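Local structure of leucine-rich repeat protein TpLRR (Treponema pallidum, 6MLX) at residues F145-L156 against F168-N179; K101-F110 against F122-L133. The protein is of unknown function, but is a secreted, probably periplasmic, leucine-rich repeat protein whose repeat surface may bind other molecules. All coordinates share one frame; numbering follows the deposited sequence.

Contact 1: residues F145-L156 against F168-N179; sequences FRDCAELASVRL and FEGCRNLVELGN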
loop_
_atom_site.group_PDB
_atom_site.type_symbol
_atom_site.label_atom_id
_atom_site.label_comp_id
_atom_site.label_asym_id
_atom_site.label_seq_id
_atom_site.Cartn_x
_atom_site.Cartn_y
_atom_site.Cartn_z
ATOM N N PHE A 145 -1.699 -8.003 0.715
ATOM C CA PHE A 145 -1.929 -8.185 -0.713
ATOM C C PHE A 145 -3.031 -9.209 -0.979
ATOM O O PHE A 145 -2.998 -9.927 -1.982
ATOM C CB PHE A 145 -0.622 -8.563 -1.405
ATOM C CG PHE A 145 0.448 -7.544 -1.206
ATOM C CD1 PHE A 145 0.461 -6.383 -1.971
ATOM C CD2 PHE A 145 1.411 -7.712 -0.216
ATOM C CE1 PHE A 145 1.439 -5.417 -1.780
ATOM C CE2 PHE A 145 2.391 -6.750 -0.013
ATOM C CZ PHE A 145 2.403 -5.605 -0.797
ATOM N N ARG A 146 -4.022 -9.261 -0.084
ATOM C CA ARG A 146 -5.162 -10.160 -0.249
ATOM C C ARG A 146 -5.882 -9.875 -1.563
ATOM O O ARG A 146 -6.147 -8.721 -1.899
ATOM C CB ARG A 146 -6.126 -9.985 0.932
ATOM C CG ARG A 146 -7.333 -10.928 0.936
ATOM C CD ARG A 146 -8.341 -10.541 2.051
ATOM N NE ARG A 146 -7.691 -10.273 3.336
ATOM C CZ ARG A 146 -7.193 -11.225 4.128
ATOM N NH1 ARG A 146 -7.264 -12.494 3.757
ATOM N NH2 ARG A 146 -6.616 -10.914 5.287
ATOM N N ASP A 147 -6.163 -10.931 -2.323
ATOM C CA ASP A 147 -6.950 -10.832 -3.554
ATOM C C ASP A 147 -6.333 -9.888 -4.584
ATOM O O ASP A 147 -7.058 -9.241 -5.351
ATOM C CB ASP A 147 -8.382 -10.386 -3.262
ATOM C CG ASP A 147 -9.051 -11.261 -2.269
ATOM O OD1 ASP A 147 -8.920 -12.492 -2.392
ATOM O OD2 ASP A 147 -9.679 -10.716 -1.349
ATOM N N CYS A 148 -5.005 -9.789 -4.612
ATOM C CA CYS A 148 -4.319 -9.118 -5.716
ATOM C C CYS A 148 -4.155 -10.152 -6.830
ATOM O O CYS A 148 -3.127 -10.815 -6.977
ATOM C CB CYS A 148 -2.998 -8.525 -5.245
ATOM S SG CYS A 148 -3.238 -7.084 -4.129
ATOM N N ALA A 149 -5.221 -10.307 -7.617
ATOM C CA ALA A 149 -5.300 -11.437 -8.539
ATOM C C ALA A 149 -4.319 -11.320 -9.700
ATOM O O ALA A 149 -4.041 -12.329 -10.356
ATOM C CB ALA A 149 -6.726 -11.589 -9.072
ATOM N N GLU A 150 -3.793 -10.132 -9.975
ATOM C CA GLU A 150 -2.820 -9.971 -11.045
ATOM C C GLU A 150 -1.385 -9.835 -10.542
ATOM O O GLU A 150 -0.459 -9.727 -11.364
ATOM C CB GLU A 150 -3.199 -8.772 -11.918
ATOM C CG GLU A 150 -4.475 -9.007 -12.761
ATOM C CD GLU A 150 -4.327 -10.061 -13.848
ATOM O OE1 GLU A 150 -3.185 -10.431 -14.206
ATOM O OE2 GLU A 150 -5.368 -10.545 -14.346
ATOM N N LEU A 151 -1.183 -9.846 -9.222
ATOM C CA LEU A 151 0.133 -9.753 -8.607
ATOM C C LEU A 151 1.026 -10.913 -9.027
ATOM O O LEU A 151 0.786 -12.053 -8.623
ATOM C CB LEU A 151 -0.002 -9.729 -7.086
ATOM C CG LEU A 151 1.288 -9.603 -6.282
ATOM C CD1 LEU A 151 2.063 -8.386 -6.762
ATOM C CD2 LEU A 151 0.949 -9.500 -4.810
ATOM N N ALA A 152 2.061 -10.631 -9.819
ATOM C CA ALA A 152 2.949 -11.659 -10.340
ATOM C C ALA A 152 4.265 -11.766 -9.576
ATOM O O ALA A 152 4.825 -12.860 -9.480
ATOM C CB ALA A 152 3.248 -11.396 -11.823
ATOM N N SER A 153 4.758 -10.665 -9.020
ATOM C CA SER A 153 6.109 -10.601 -8.477
ATOM C C SER A 153 6.143 -9.694 -7.259
ATOM O O SER A 153 5.702 -8.544 -7.331
ATOM C CB SER A 153 7.094 -10.073 -9.533
ATOM O OG SER A 153 8.395 -9.973 -8.990
ATOM N N VAL A 154 6.694 -10.200 -6.160
ATOM C CA VAL A 154 6.886 -9.435 -4.933
ATOM C C VAL A 154 8.321 -9.628 -4.468
ATOM O O VAL A 154 8.771 -10.768 -4.299
ATOM C CB VAL A 154 5.921 -9.869 -3.810
ATOM C CG1 VAL A 154 6.281 -9.157 -2.502
ATOM C CG2 VAL A 154 4.486 -9.581 -4.192
ATOM N N ARG A 155 9.035 -8.529 -4.261
ATOM C CA ARG A 155 10.336 -8.575 -3.607
ATOM C C ARG A 155 10.148 -8.136 -2.161
ATOM O O ARG A 155 9.637 -7.041 -1.900
ATOM C CB ARG A 155 11.367 -7.694 -4.311
ATOM C CG ARG A 155 12.780 -7.753 -3.674
ATOM C CD ARG A 155 13.691 -6.633 -4.218
ATOM N NE ARG A 155 13.812 -6.687 -5.675
ATOM C CZ ARG A 155 14.198 -5.669 -6.445
ATOM N NH1 ARG A 155 14.508 -4.491 -5.909
ATOM N NH2 ARG A 155 14.258 -5.827 -7.760
ATOM N N LEU A 156 10.544 -8.997 -1.236
ATOM C CA LEU A 156 10.407 -8.735 0.184
ATOM C C LEU A 156 11.559 -7.870 0.692
ATOM O O LEU A 156 12.636 -7.834 0.086
ATOM C CB LEU A 156 10.374 -10.053 0.948
ATOM C CG LEU A 156 9.194 -10.983 0.654
ATOM C CD1 LEU A 156 9.500 -12.361 1.201
ATOM C CD2 LEU A 156 7.928 -10.433 1.269
ATOM N N PHE A 168 -0.609 -13.178 1.188
ATOM C CA PHE A 168 -0.806 -13.341 -0.253
ATOM C C PHE A 168 -2.032 -14.197 -0.580
ATOM O O PHE A 168 -2.084 -14.849 -1.629
ATOM C CB PHE A 168 0.446 -13.937 -0.902
ATOM C CG PHE A 168 1.680 -13.101 -0.717
ATOM C CD1 PHE A 168 1.788 -11.852 -1.328
ATOM C CD2 PHE A 168 2.732 -13.558 0.066
ATOM C CE1 PHE A 168 2.928 -11.082 -1.163
ATOM C CE2 PHE A 168 3.879 -12.786 0.241
ATOM C CZ PHE A 168 3.967 -11.543 -0.365
ATOM N N GLU A 169 -3.026 -14.206 0.306
ATOM C CA GLU A 169 -4.237 -14.978 0.067
ATOM C C GLU A 169 -4.949 -14.505 -1.197
ATOM O O GLU A 169 -5.208 -13.311 -1.379
ATOM C CB GLU A 169 -5.164 -14.876 1.281
ATOM C CG GLU A 169 -6.448 -15.656 1.138
ATOM C CD GLU A 169 -7.367 -15.462 2.329
ATOM O OE1 GLU A 169 -6.926 -15.632 3.490
ATOM O OE2 GLU A 169 -8.526 -15.073 2.095
ATOM N N GLY A 170 -5.264 -15.450 -2.077
ATOM C CA GLY A 170 -5.950 -15.121 -3.307
ATOM C C GLY A 170 -5.079 -14.544 -4.402
ATOM O O GLY A 170 -5.618 -14.027 -5.384
ATOM N N CYS A 171 -3.750 -14.603 -4.262
ATOM C CA CYS A 171 -2.841 -14.097 -5.293
ATOM C C CYS A 171 -2.578 -15.236 -6.268
ATOM O O CYS A 171 -1.527 -15.874 -6.281
ATOM C CB CYS A 171 -1.558 -13.556 -4.671
ATOM S SG CYS A 171 -1.821 -12.050 -3.690
ATOM N N ARG A 172 -3.574 -15.485 -7.109
ATOM C CA ARG A 172 -3.539 -16.652 -7.972
ATOM C C ARG A 172 -2.545 -16.530 -9.119
ATOM O O ARG A 172 -2.282 -17.537 -9.780
ATOM C CB ARG A 172 -4.933 -16.933 -8.519
ATOM C CG ARG A 172 -5.685 -15.730 -9.012
ATOM C CD ARG A 172 -6.965 -16.185 -9.708
ATOM N NE ARG A 172 -7.872 -15.077 -9.997
ATOM C CZ ARG A 172 -7.808 -14.349 -11.104
ATOM N NH1 ARG A 172 -6.877 -14.603 -12.010
ATOM N NH2 ARG A 172 -8.670 -13.367 -11.311
ATOM N N ASN A 173 -1.974 -15.350 -9.370
ATOM C CA ASN A 173 -0.960 -15.207 -10.409
ATOM C C ASN A 173 0.443 -14.997 -9.850
ATOM O O ASN A 173 1.371 -14.709 -10.618
ATOM C CB ASN A 173 -1.333 -14.068 -11.352
ATOM C CG ASN A 173 -2.226 -14.533 -12.475
ATOM O OD1 ASN A 173 -1.905 -15.498 -13.174
ATOM N ND2 ASN A 173 -3.364 -13.871 -12.643
ATOM N N LEU A 174 0.623 -15.152 -8.540
ATOM C CA LEU A 174 1.916 -14.912 -7.918
ATOM C C LEU A 174 2.883 -16.031 -8.283
ATOM O O LEU A 174 2.612 -17.205 -8.028
ATOM C CB LEU A 174 1.752 -14.814 -6.405
ATOM C CG LEU A 174 3.036 -14.559 -5.619
ATOM C CD1 LEU A 174 3.701 -13.255 -6.088
ATOM C CD2 LEU A 174 2.742 -14.510 -4.132
ATOM N N VAL A 175 4.017 -15.677 -8.897
ATOM C CA VAL A 175 4.998 -16.680 -9.276
ATOM C C VAL A 175 6.400 -16.385 -8.768
ATOM O O VAL A 175 7.252 -17.289 -8.768
ATOM C CB VAL A 175 5.025 -16.884 -10.813
ATOM C CG1 VAL A 175 3.651 -17.271 -11.337
ATOM C CG2 VAL A 175 5.490 -15.643 -11.489
ATOM N N GLU A 176 6.699 -15.171 -8.323
ATOM C CA GLU A 176 8.049 -14.784 -7.940
ATOM C C GLU A 176 8.011 -14.079 -6.595
ATOM O O GLU A 176 7.245 -13.130 -6.402
ATOM C CB GLU A 176 8.689 -13.876 -8.991
ATOM C CG GLU A 176 10.098 -13.442 -8.665
ATOM C CD GLU A 176 10.689 -12.563 -9.759
ATOM O OE1 GLU A 176 10.233 -11.418 -9.949
ATOM O OE2 GLU A 176 11.588 -13.026 -10.459
ATOM N N LEU A 177 8.850 -14.546 -5.675
ATOM C CA LEU A 177 8.941 -14.009 -4.323
ATOM C C LEU A 177 10.427 -13.789 -4.066
ATOM O O LEU A 177 11.141 -14.717 -3.681
ATOM C CB LEU A 177 8.310 -14.952 -3.321
ATOM C CG LEU A 177 8.207 -14.450 -1.888
ATOM C CD1 LEU A 177 7.419 -13.162 -1.855
ATOM C CD2 LEU A 177 7.553 -15.507 -1.008
ATOM N N GLY A 178 10.896 -12.573 -4.334
ATOM C CA GLY A 178 12.306 -12.274 -4.180
ATOM C C GLY A 178 12.677 -11.933 -2.749
ATOM O O GLY A 178 11.838 -11.542 -1.930
ATOM N N ASN A 179 13.968 -12.102 -2.440
ATOM C CA ASN A 179 14.476 -11.793 -1.105
ATOM C C ASN A 179 13.809 -12.650 -0.047
ATOM O O ASN A 179 13.492 -12.172 1.041
ATOM C CB ASN A 179 14.277 -10.321 -0.747
ATOM C CG ASN A 179 15.461 -9.506 -1.058
ATOM O OD1 ASN A 179 16.492 -10.042 -1.430
ATOM N ND2 ASN A 179 15.344 -8.195 -0.896
#
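Ala152 O is gripped by two successive backbone N-H groups, Val175 N at 3.0 Å and Glu176 N at 3.2 Å; the first bond is the straighter, while the second donor lies in the carbonyl plane. From this fork the parallel strands 153-155 and 176-178 run on, 10° apart, through bonds from Val154 N to Glu176 O, Gly178 N to Val154 O and Leu156 N to Gly178 O. On the outward face of the strands, Ser153 OG donates to Glu176 OE1, 2.5 Å away, which accepts through its anti lone pair, the one turned away from the other carboxylate oxygen. Beyond the strands the amide of Asn179 reaches back, ND2 lying 2.9 Å from Leu156 O, with that oxygen in the amide plane.

The inward face is apolar. Val154 meets Phe168 from the opposite direction, CG2 lying 3.7 Å from ring atom CE1, and Leu177 CD1 packs against Leu156 CG. Phe145 and Phe168 point the same way with planes at 13°, but are slid so far apart that the rings barely overlap.

In the turns, Asn173 ND2 bonds to Ala149 O at 2.8 Å, lying in its carbonyl plane, while Arg196 takes the other end of the amide. Ala149 CB sits over one face of the Arg172 guanidinium. The Arg146 chain bends at CG-CD (chi3 -46°), and its NH1 forms a salt bridge 3.2 Å from Glu169 OE1, the acid at the guanidinium edge; NE is paired with Asp120, so this arginine ties two acids together. Matching type II and type I turns, strands and inward phenylalanines, each repeated 23 residues on, are the hallmark of stacked coils in a leucine-rich repeat solenoid of the BspA type.

Contact 2: residues K101-F110 against F122-L133; sequences KCVSLAGIVF and FSSCGSLVDVVL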
loop_
_atom_site.group_PDB
_atom_site.type_symbol
_atom_site.label_atom_id
_atom_site.label_comp_id
_atom_site.label_asym_id
_atom_site.label_seq_id
_atom_site.Cartn_x
_atom_site.Cartn_y
_atom_site.Cartn_z
ATOM N N LYS A 101 -9.648 -2.050 -2.697
ATOM C CA LYS A 101 -10.468 -1.981 -3.914
ATOM C C LYS A 101 -9.999 -0.907 -4.895
ATOM O O LYS A 101 -10.812 -0.347 -5.640
ATOM C CB LYS A 101 -11.951 -1.753 -3.595
ATOM C CG LYS A 101 -12.677 -2.941 -3.008
ATOM C CD LYS A 101 -14.121 -2.556 -2.693
ATOM C CE LYS A 101 -15.089 -3.497 -3.388
ATOM N NZ LYS A 101 -15.024 -4.828 -2.696
ATOM N N CYS A 102 -8.702 -0.590 -4.915
ATOM C CA CYS A 102 -8.169 0.285 -5.959
ATOM C C CYS A 102 -7.824 -0.610 -7.151
ATOM O O CYS A 102 -6.666 -0.975 -7.400
ATOM C CB CYS A 102 -6.975 1.086 -5.458
ATOM S SG CYS A 102 -7.413 2.430 -4.338
ATOM N N VAL A 103 -8.876 -0.983 -7.894
ATOM C CA VAL A 103 -8.777 -2.056 -8.885
ATOM C C VAL A 103 -8.075 -1.636 -10.162
ATOM O O VAL A 103 -7.847 -2.484 -11.033
ATOM C CB VAL A 103 -10.190 -2.604 -9.178
ATOM C CG1 VAL A 103 -10.835 -3.062 -7.872
ATOM C CG2 VAL A 103 -11.045 -1.538 -9.844
ATOM N N SER A 104 -7.716 -0.365 -10.308
ATOM C CA SER A 104 -6.996 0.111 -11.485
ATOM C C SER A 104 -5.545 0.448 -11.193
ATOM O O SER A 104 -4.841 0.934 -12.088
ATOM C CB SER A 104 -7.677 1.354 -12.076
ATOM O OG SER A 104 -8.985 1.053 -12.497
ATOM N N LEU A 105 -5.095 0.249 -9.961
ATOM C CA LEU A 105 -3.720 0.554 -9.587
ATOM C C LEU A 105 -2.862 -0.585 -10.117
ATOM O O LEU A 105 -2.893 -1.701 -9.591
ATOM C CB LEU A 105 -3.609 0.709 -8.076
ATOM C CG LEU A 105 -2.401 1.459 -7.530
ATOM C CD1 LEU A 105 -2.323 2.798 -8.194
ATOM C CD2 LEU A 105 -2.534 1.620 -6.017
ATOM N N ALA A 106 -2.130 -0.326 -11.200
ATOM C CA ALA A 106 -1.372 -1.381 -11.855
ATOM C C ALA A 106 0.038 -1.500 -11.313
ATOM O O ALA A 106 0.662 -2.564 -11.450
ATOM C CB ALA A 106 -1.322 -1.147 -13.365
ATOM N N GLY A 107 0.540 -0.441 -10.694
ATOM C CA GLY A 107 1.879 -0.446 -10.151
ATOM C C GLY A 107 2.001 0.652 -9.125
ATOM O O GLY A 107 1.214 1.606 -9.103
ATOM N N ILE A 108 3.002 0.511 -8.269
ATOM C CA ILE A 108 3.267 1.523 -7.257
ATOM C C ILE A 108 4.731 1.399 -6.859
ATOM O O ILE A 108 5.282 0.298 -6.801
ATOM C CB ILE A 108 2.298 1.366 -6.064
ATOM C CG1 ILE A 108 2.390 2.551 -5.109
ATOM C CG2 ILE A 108 2.541 0.050 -5.345
ATOM C CD1 ILE A 108 1.333 2.484 -4.017
ATOM N N VAL A 109 5.377 2.542 -6.663
ATOM C CA VAL A 109 6.785 2.593 -6.295
ATOM C C VAL A 109 6.864 3.099 -4.862
ATOM O O VAL A 109 6.454 4.228 -4.571
ATOM C CB VAL A 109 7.602 3.488 -7.235
ATOM C CG1 VAL A 109 9.038 3.539 -6.760
ATOM C CG2 VAL A 109 7.525 2.995 -8.684
ATOM N N PHE A 110 7.373 2.277 -3.987
ATOM C CA PHE A 110 7.432 2.662 -2.580
ATOM C C PHE A 110 8.708 3.441 -2.279
ATOM O O PHE A 110 9.786 3.066 -2.738
ATOM C CB PHE A 110 7.380 1.446 -1.685
ATOM C CG PHE A 110 6.060 0.758 -1.674
ATOM C CD1 PHE A 110 4.916 1.430 -1.285
ATOM C CD2 PHE A 110 5.966 -0.572 -2.032
ATOM C CE1 PHE A 110 3.698 0.791 -1.265
ATOM C CE2 PHE A 110 4.753 -1.222 -1.995
ATOM C CZ PHE A 110 3.619 -0.548 -1.618
ATOM N N PHE A 122 -3.516 -3.288 0.326
ATOM C CA PHE A 122 -3.771 -3.453 -1.099
ATOM C C PHE A 122 -4.770 -4.571 -1.355
ATOM O O PHE A 122 -4.767 -5.185 -2.422
ATOM C CB PHE A 122 -2.459 -3.673 -1.851
ATOM C CG PHE A 122 -1.503 -2.522 -1.698
ATOM C CD1 PHE A 122 -1.695 -1.345 -2.417
ATOM C CD2 PHE A 122 -0.453 -2.586 -0.788
ATOM C CE1 PHE A 122 -0.835 -0.264 -2.254
ATOM C CE2 PHE A 122 0.411 -1.522 -0.629
ATOM C CZ PHE A 122 0.214 -0.350 -1.348
ATOM N N SER A 123 -5.631 -4.835 -0.372
ATOM C CA SER A 123 -6.709 -5.806 -0.527
ATOM C C SER A 123 -7.541 -5.482 -1.764
ATOM O O SER A 123 -7.949 -4.337 -1.968
ATOM C CB SER A 123 -7.594 -5.803 0.729
ATOM O OG SER A 123 -8.655 -6.747 0.603
ATOM N N SER A 124 -7.753 -6.491 -2.609
ATOM C CA SER A 124 -8.556 -6.359 -3.835
ATOM C C SER A 124 -7.994 -5.327 -4.809
ATOM O O SER A 124 -8.738 -4.733 -5.592
ATOM C CB SER A 124 -10.020 -6.028 -3.517
ATOM O OG SER A 124 -10.669 -7.146 -2.942
ATOM N N CYS A 125 -6.681 -5.093 -4.783
ATOM C CA CYS A 125 -6.049 -4.306 -5.844
ATOM C C CYS A 125 -5.777 -5.240 -7.021
ATOM O O CYS A 125 -4.673 -5.753 -7.218
ATOM C CB CYS A 125 -4.789 -3.623 -5.335
ATOM S SG CYS A 125 -5.165 -2.165 -4.344
ATOM N N GLY A 126 -6.818 -5.435 -7.837
ATOM C CA GLY A 126 -6.837 -6.477 -8.835
ATOM C C GLY A 126 -5.996 -6.213 -10.069
ATOM O O GLY A 126 -5.895 -7.104 -10.916
ATOM N N SER A 127 -5.415 -5.023 -10.211
ATOM C CA SER A 127 -4.557 -4.734 -11.352
ATOM C C SER A 127 -3.081 -4.689 -10.996
ATOM O O SER A 127 -2.243 -4.565 -11.900
ATOM C CB SER A 127 -4.944 -3.393 -12.001
ATOM O OG SER A 127 -6.233 -3.446 -12.578
ATOM N N LEU A 128 -2.746 -4.767 -9.720
ATOM C CA LEU A 128 -1.368 -4.589 -9.287
ATOM C C LEU A 128 -0.527 -5.785 -9.730
ATOM O O LEU A 128 -0.875 -6.934 -9.451
ATOM C CB LEU A 128 -1.338 -4.411 -7.771
ATOM C CG LEU A 128 -0.066 -4.016 -7.016
ATOM C CD1 LEU A 128 0.501 -2.708 -7.525
ATOM C CD2 LEU A 128 -0.408 -3.915 -5.525
ATOM N N VAL A 129 0.571 -5.515 -10.433
ATOM C CA VAL A 129 1.371 -6.548 -11.090
ATOM C C VAL A 129 2.677 -6.817 -10.334
ATOM O O VAL A 129 2.950 -7.950 -9.947
ATOM C CB VAL A 129 1.648 -6.195 -12.571
ATOM C CG1 VAL A 129 2.555 -7.230 -13.170
ATOM C CG2 VAL A 129 0.331 -6.111 -13.337
ATOM N N ASP A 130 3.525 -5.805 -10.198
ATOM C CA ASP A 130 4.809 -5.947 -9.522
ATOM C C ASP A 130 4.792 -5.086 -8.268
ATOM O O ASP A 130 4.247 -3.978 -8.280
ATOM C CB ASP A 130 5.999 -5.513 -10.407
ATOM C CG ASP A 130 6.243 -6.436 -11.604
ATOM O OD1 ASP A 130 5.894 -7.628 -11.554
ATOM O OD2 ASP A 130 6.835 -5.954 -12.598
ATOM N N VAL A 131 5.385 -5.592 -7.184
ATOM C CA VAL A 131 5.683 -4.749 -6.028
ATOM C C VAL A 131 7.079 -5.073 -5.521
ATOM O O VAL A 131 7.497 -6.236 -5.457
ATOM C CB VAL A 131 4.637 -4.834 -4.882
ATOM C CG1 VAL A 131 3.520 -5.767 -5.199
ATOM C CG2 VAL A 131 5.280 -5.158 -3.522
ATOM N N VAL A 132 7.805 -4.013 -5.208
ATOM C CA VAL A 132 9.142 -4.084 -4.650
ATOM C C VAL A 132 9.079 -3.399 -3.302
ATOM O O VAL A 132 8.801 -2.200 -3.228
ATOM C CB VAL A 132 10.173 -3.407 -5.561
ATOM C CG1 VAL A 132 11.523 -3.338 -4.865
ATOM C CG2 VAL A 132 10.251 -4.153 -6.891
ATOM N N LEU A 133 9.320 -4.154 -2.248
ATOM C CA LEU A 133 9.286 -3.592 -0.911
ATOM C C LEU A 133 10.705 -3.196 -0.518
ATOM O O LEU A 133 11.583 -4.065 -0.468
ATOM C CB LEU A 133 8.703 -4.592 0.076
ATOM C CG LEU A 133 7.260 -5.051 -0.222
ATOM C CD1 LEU A 133 6.841 -6.242 0.630
ATOM C CD2 LEU A 133 6.263 -3.897 -0.050
HETATM O O HOH W 1 -5.001 -2.782 -8.597
HETATM O O HOH W 2 3.106 -3.251 -11.626
HETATM O O HOH W 3 7.045 -1.760 -6.549
HETATM O O HOH W 4 4.677 -1.692 -9.247
HETATM O O HOH W 5 8.817 -0.069 -4.890
#
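Phe110 and Phe122 approach from opposite directions and meet at CZ, 3.4 Å from CZ to CZ, with their planes 60° apart. Phe122 lies at the edge of the Phe110 ring, near its plane, as do Val132 O and Val131 CG2. Phe110 CB already points toward segment 122-133, and with CG anti to the carbonyl carbon (chi1 -70°) the ring edge ends against these partners; Leu133, pointing the same way, lays CD2 3.6 Å from Phe110 CE2.

With CG1 anti to the backbone N (chi1 -170°) and CD1 carried on in the same extended line, the far methyl of Ile108 meets Phe122 CE1 at 3.9 Å. Its CG2 branch instead packs across Leu128 CD1, which also touches Gly107 CA. Within the turns, Cys102 CB rests against Cys125 SG. Ser127 OG lies against Val103 O, but the modelled bond is implausibly short and its details are doubtful.

The backbones are joined directly by Lys101 N to Ser123 O and by Val129 N to Ala106 O at 3.1 Å, the latter donor standing above the carbonyl plane. Farther on they part, and water fills the role of strand pairing: water 4 links Ile108 N to Asp130 O, water 3 links Ile108 O to Val132 N, and water 5 links Phe110 N to Val132 O. In the turns, water 1 donates to Cys102 O, 2.7 Å away, and to Leu105 O while accepting from Ser127 N. Phe122 also lies parallel to Phe99, consistent with a phenylalanine spine along the core of a leucine-rich repeat solenoid, here at a water-bridged break in its sheet.

In the fold
Contacts 1 and 2 are successive steps along one solenoid, and each mixes buried phenylalanine, leucine and valine packing inside with partly exposed turns outside. They are joined where segment 122-133 adjoins 145-156: Ala152 N probably bonds to Val129 O, and Ser124 N to Arg146 O. Strand 130-132 is an outermost strand of the three-stranded parallel sheet whose other two strands lie in contact 1; on its other side it faces residues 107-110 of contact 2 largely through water. Contact 2 lies nearer the middle of the chain, with fewer direct polar bonds; contact 1, toward the C-terminal end, adds a salt bridge, serine-glutamate pairing and two asparagine amides on its outer surfaces.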